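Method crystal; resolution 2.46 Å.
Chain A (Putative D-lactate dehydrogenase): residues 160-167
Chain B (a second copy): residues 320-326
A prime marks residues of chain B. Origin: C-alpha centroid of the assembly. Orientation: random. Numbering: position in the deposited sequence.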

ATOM      1  N   ARG A 160      -5.601  -3.720   4.855  1.00 49.88           N
ATOM      2  CA  ARG A 160      -5.708  -5.113   5.250  1.00 41.88           C
ATOM      3  C   ARG A 160      -6.701  -5.838   4.380  1.00 47.91           C
ATOM      4  O   ARG A 160      -6.422  -6.951   3.938  1.00 49.35           O
ATOM      5  CB  ARG A 160      -6.174  -5.233   6.662  1.00 37.94           C
ATOM      6  CG  ARG A 160      -5.301  -4.658   7.710  1.00 40.01           C
ATOM      7  CD  ARG A 160      -6.182  -4.753   8.946  1.00 42.78           C
ATOM      8  NE  ARG A 160      -5.482  -4.510  10.177  1.00 37.00           N
ATOM      9  CZ  ARG A 160      -5.708  -5.209  11.259  1.00 40.47           C
ATOM     10  NH1 ARG A 160      -6.587  -6.220  11.232  1.00 36.23           N
ATOM     11  NH2 ARG A 160      -5.030  -4.903  12.345  1.00 45.97           N
ATOM     12  N   VAL A 161      -7.886  -5.243   4.187  1.00 46.13           N
ATOM     13  CA  VAL A 161      -8.883  -5.897   3.349  1.00 48.91           C
ATOM     14  C   VAL A 161      -8.328  -6.092   1.943  1.00 50.11           C
ATOM     15  O   VAL A 161      -8.584  -7.131   1.327  1.00 50.92           O
ATOM     16  CB  VAL A 161     -10.233  -5.123   3.268  1.00 39.17           C
ATOM     17  CG1 VAL A 161     -11.185  -5.841   2.280  1.00 31.13           C
ATOM     18  CG2 VAL A 161     -10.886  -5.062   4.630  1.00 35.22           C
ATOM     19  N   ARG A 162      -7.555  -5.115   1.453  1.00 50.61           N
ATOM     20  CA  ARG A 162      -6.922  -5.223   0.135  1.00 50.64           C
ATOM     21  C   ARG A 162      -5.872  -6.339   0.061  1.00 51.65           C
ATOM     22  O   ARG A 162      -5.784  -7.027  -0.968  1.00 50.32           O
ATOM     23  CB  ARG A 162      -6.285  -3.902  -0.291  1.00 65.39           C
ATOM     24  CG  ARG A 162      -7.319  -2.840  -0.643  1.00 76.90           C
ATOM     25  CD  ARG A 162      -7.897  -3.060  -2.042  1.00 81.81           C
ATOM     26  NE  ARG A 162      -6.913  -3.224  -3.120  1.00 84.38           N
ATOM     27  CZ  ARG A 162      -6.425  -2.225  -3.862  1.00 81.36           C
ATOM     28  NH1 ARG A 162      -6.816  -0.976  -3.641  1.00 71.85           N
ATOM     29  NH2 ARG A 162      -5.533  -2.470  -4.826  1.00 85.79           N
ATOM     30  N   MET A 163      -5.099  -6.527   1.142  1.00 47.32           N
ATOM     31  CA  MET A 163      -4.140  -7.635   1.230  1.00 39.78           C
ATOM     32  C   MET A 163      -4.836  -8.969   1.445  1.00 44.47           C
ATOM     33  O   MET A 163      -4.279 -10.014   1.118  1.00 43.59           O
ATOM     34  CB  MET A 163      -3.146  -7.415   2.362  1.00 37.88           C
ATOM     35  CG  MET A 163      -2.386  -6.105   2.305  1.00 42.98           C
ATOM     36  SD  MET A 163      -1.239  -5.943   3.697  1.00 75.99           S
ATOM     37  CE  MET A 163      -2.146  -6.787   4.997  1.00110.76           C
ATOM     38  N   GLY A 164      -6.069  -8.935   1.960  1.00 46.15           N
ATOM     39  CA  GLY A 164      -6.792 -10.159   2.289  1.00 37.63           C
ATOM     40  C   GLY A 164      -6.706 -10.527   3.757  1.00 43.74           C
ATOM     41  O   GLY A 164      -6.882 -11.697   4.135  1.00 47.46           O
ATOM     42  N   ASN A 165      -6.383  -9.552   4.597  1.00 41.44           N
ATOM     43  CA  ASN A 165      -6.546  -9.731   6.044  1.00 43.99           C
ATOM     44  C   ASN A 165      -7.936  -9.216   6.455  1.00 45.73           C
ATOM     45  O   ASN A 165      -8.201  -7.999   6.434  1.00 39.16           O
ATOM     46  CB  ASN A 165      -5.438  -8.997   6.805  1.00 38.36           C
ATOM     47  CG  ASN A 165      -5.577  -9.110   8.288  1.00 43.33           C
ATOM     48  OD1 ASN A 165      -6.499  -9.751   8.788  1.00 46.59           O
ATOM     49  ND2 ASN A 165      -4.659  -8.490   9.018  1.00 47.46           N
ATOM     50  N   TYR A 166      -8.842 -10.146   6.774  1.00 46.45           N
ATOM     51  CA  TYR A 166     -10.190  -9.760   7.199  1.00 47.43           C
ATOM     52  C   TYR A 166     -10.396  -9.856   8.722  1.00 50.19           C
ATOM     53  O   TYR A 166     -11.522  -9.782   9.201  1.00 58.57           O
ATOM     54  CB  TYR A 166     -11.237 -10.555   6.421  1.00 45.96           C
ATOM     55  CG  TYR A 166     -10.962 -10.540   4.933  1.00 47.63           C
ATOM     56  CD1 TYR A 166     -10.372  -9.442   4.333  1.00 47.88           C
ATOM     57  CD2 TYR A 166     -11.248 -11.641   4.141  1.00 53.21           C
ATOM     58  CE1 TYR A 166     -10.083  -9.426   2.978  1.00 52.72           C
ATOM     59  CE2 TYR A 166     -10.981 -11.639   2.784  1.00 55.65           C
ATOM     60  CZ  TYR A 166     -10.393 -10.521   2.203  1.00 54.10           C
ATOM     61  OH  TYR A 166     -10.083 -10.517   0.857  1.00 48.89           O
ATOM     62  N   SER A 167      -9.325 -10.053   9.479  1.00 48.80           N
ATOM     63  CA  SER A 167      -9.433 -10.123  10.941  1.00 46.53           C
ATOM     64  C   SER A 167      -9.748  -8.764  11.600  1.00 48.89           C
ATOM     65  O   SER A 167      -9.540  -7.694  10.984  1.00 43.64           O
ATOM     66  CB  SER A 167      -8.149 -10.644  11.524  1.00 48.61           C
ATOM     67  OG  SER A 167      -7.209  -9.602  11.463  1.00 53.05           O
TER
ATOM     68  N   GLN B 320     -14.889 -12.746  -7.541  1.00 53.97           N
ATOM     69  CA  GLN B 320     -15.682 -11.529  -7.721  1.00 59.08           C
ATOM     70  C   GLN B 320     -15.486 -10.618  -6.505  1.00 49.87           C
ATOM     71  O   GLN B 320     -15.400  -9.410  -6.660  1.00 44.41           O
ATOM     72  CB  GLN B 320     -17.165 -11.845  -8.014  1.00 67.43           C
ATOM     73  CG  GLN B 320     -18.150 -11.758  -6.881  1.00 71.58           C
ATOM     74  CD  GLN B 320     -19.609 -11.803  -7.361  1.00 67.26           C
ATOM     75  OE1 GLN B 320     -19.915 -11.527  -8.525  1.00 65.12           O
ATOM     76  NE2 GLN B 320     -20.501 -12.214  -6.474  1.00 65.31           N
ATOM     77  N   PHE B 321     -15.306 -11.169  -5.312  1.00 42.57           N
ATOM     78  CA  PHE B 321     -14.923 -10.280  -4.226  1.00 41.29           C
ATOM     79  C   PHE B 321     -13.547  -9.607  -4.485  1.00 48.25           C
ATOM     80  O   PHE B 321     -13.416  -8.380  -4.344  1.00 45.09           O
ATOM     81  CB  PHE B 321     -14.892 -11.005  -2.887  1.00 42.48           C
ATOM     82  CG  PHE B 321     -14.689 -10.066  -1.718  1.00 51.26           C
ATOM     83  CD1 PHE B 321     -15.648  -9.097  -1.421  1.00 46.52           C
ATOM     84  CD2 PHE B 321     -13.541 -10.112  -0.944  1.00 55.79           C
ATOM     85  CE1 PHE B 321     -15.476  -8.218  -0.377  1.00 39.86           C
ATOM     86  CE2 PHE B 321     -13.375  -9.227   0.127  1.00 54.74           C
ATOM     87  CZ  PHE B 321     -14.353  -8.282   0.404  1.00 48.16           C
ATOM     88  N   ARG B 322     -12.526 -10.386  -4.861  1.00 41.13           N
ATOM     89  CA  ARG B 322     -11.206  -9.783  -5.107  1.00 41.21           C
ATOM     90  C   ARG B 322     -11.273  -8.758  -6.251  1.00 41.46           C
ATOM     91  O   ARG B 322     -10.646  -7.702  -6.182  1.00 45.34           O
ATOM     92  CB  ARG B 322     -10.152 -10.864  -5.393  1.00 43.68           C
ATOM     93  CG  ARG B 322      -9.991 -11.869  -4.222  1.00 52.63           C
ATOM     94  CD  ARG B 322      -9.565 -11.187  -2.925  1.00 40.86           C
ATOM     95  NE  ARG B 322      -8.220 -10.641  -3.072  1.00 54.13           N
ATOM     96  CZ  ARG B 322      -7.620  -9.851  -2.187  1.00 52.85           C
ATOM     97  NH1 ARG B 322      -8.238  -9.521  -1.060  1.00 60.18           N
ATOM     98  NH2 ARG B 322      -6.407  -9.383  -2.436  1.00 46.08           N
ATOM     99  N   THR B 323     -12.081  -9.023  -7.267  1.00 38.30           N
ATOM    100  CA  THR B 323     -12.244  -8.056  -8.345  1.00 37.46           C
ATOM    101  C   THR B 323     -12.827  -6.725  -7.808  1.00 44.87           C
ATOM    102  O   THR B 323     -12.305  -5.633  -8.081  1.00 42.49           O
ATOM    103  CB  THR B 323     -13.174  -8.631  -9.447  1.00 48.57           C
ATOM    104  OG1 THR B 323     -12.619  -9.843  -9.984  1.00 44.56           O
ATOM    105  CG2 THR B 323     -13.425  -7.625 -10.569  1.00 43.99           C
ATOM    106  N   LEU B 324     -13.877  -6.833  -6.995  1.00 45.15           N
ATOM    107  CA  LEU B 324     -14.576  -5.680  -6.439  1.00 37.32           C
ATOM    108  C   LEU B 324     -13.654  -4.721  -5.670  1.00 43.18           C
ATOM    109  O   LEU B 324     -13.784  -3.493  -5.789  1.00 50.64           O
ATOM    110  CB  LEU B 324     -15.716  -6.172  -5.535  1.00 38.67           C
ATOM    111  CG  LEU B 324     -16.648  -5.156  -4.905  1.00 43.40           C
ATOM    112  CD1 LEU B 324     -17.175  -4.280  -6.006  1.00 42.25           C
ATOM    113  CD2 LEU B 324     -17.832  -5.828  -4.169  1.00 43.23           C
ATOM    114  N   LEU B 325     -12.710  -5.270  -4.909  1.00 42.10           N
ATOM    115  CA  LEU B 325     -11.758  -4.449  -4.150  1.00 37.80           C
ATOM    116  C   LEU B 325     -10.864  -3.660  -5.104  1.00 42.02           C
ATOM    117  O   LEU B 325     -10.159  -2.729  -4.700  1.00 39.99           O
ATOM    118  CB  LEU B 325     -10.883  -5.326  -3.221  1.00 38.83           C
ATOM    119  CG  LEU B 325     -11.619  -6.200  -2.191  1.00 41.45           C
ATOM    120  CD1 LEU B 325     -10.650  -7.102  -1.438  1.00 42.92           C
ATOM    121  CD2 LEU B 325     -12.482  -5.358  -1.205  1.00 35.21           C
ATOM    122  N   SER B 326     -10.901  -4.035  -6.378  1.00 33.58           N
ATOM    123  CA  SER B 326     -10.041  -3.414  -7.376  1.00 33.26           C
ATOM    124  C   SER B 326     -10.396  -1.932  -7.767  1.00 42.07           C
ATOM    125  O   SER B 326      -9.542  -1.188  -8.283  1.00 40.79           O
ATOM    126  CB  SER B 326     -10.069  -4.283  -8.615  1.00 37.30           C
ATOM    127  OG  SER B 326      -9.156  -3.793  -9.541  1.00 58.45           O
TER

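The contact joins the last turn of a helix in chain A, and the loop after it, to the end of a helix in chain B. It buries 322 Å² in all. Three residues cover the most surface: Arg162, Leu325′ and Arg322′. The backbones come nearest at Arg162 and Leu325′, whose CA atoms are 6.5 Å apart.

Arg322′ supplies all the hydrogen bonds between the stretches. Its CA-to-CB bond points sideways, but chi1, chi2 and chi3 are all m, and the guanidinium ends at the C-terminus of the chain A helix. Arg322′ NH2 donates to Arg162 O at 2.8 Å. Arg322′ NH1 donates to Tyr166 OH, also at 2.8 Å, and makes a weak bond of 3.4 Å to Val161 O. All three acceptors lie at the edge of the guanidinium, near its plane, where the N-H groups point. Arginine suits this place well. Carbonyls in the last turn of a helix tend to lack backbone partners, and a planar cation with several donors can serve more than one of them. Its NE is hydrogen-bonded elsewhere in the structure, so the charged group is well satisfied although buried.

Gly164 is the first residue to leave helical angles, with a positive phi of 98°. A CB here would be jammed against the carbonyl O of Met163, which by itself calls for glycine. The ideal CB position would also lie 3.7 Å from Arg322′ NH1. Within chain A, Asn165 N bonds to Arg160 O at 2.7 Å as the chain leaves the helix. The turn then brings Tyr166 round to face chain B.

Leu325′ is the main apolar piece. Its CA-to-CB bond points toward chain A, with chi1 m and chi2 t. Leu325′ CD2 packs 3.7 Å from Val161 CG1, and Leu325′ CD1 lies 3.5 Å from Val161 O. Val161 is buried, and its short branched side chain packs beside the leucine. Val161 CG1 is also 4.4 Å from Phe321′ CZ.

Arg162 covers the largest area, 68 Å², yet its CA-to-CB bond points away from chain B. The side chain folds back through three m rotamers, so its end comes nearer. Arg162 CD then lies 3.5 Å from Leu325′ O and 3.9 Å from Leu325′ CB. The same carbonyl sits over one face of the guanidinium. This is packing by the long aliphatic part and the flat face of an arginine; no hydrogen bond joins the pair.

Tyr166 and Phe321′ complete the contact. In both, the CA-to-CB bond points toward the other stretch. The edge of Phe321′ meets the face of Tyr166 in an offset edge-to-face pair, with planes at 87° and centroids 5.9 Å apart. The closest carbon pair is Tyr166 CZ to Phe321′ CE2, at 3.9 Å. Tyrosine serves two purposes here: its ring packs against phenylalanine, while its hydroxyl accepts from Arg322′. Phenylalanine is wholly apolar, which suits a buried position beside Val161 and Tyr166.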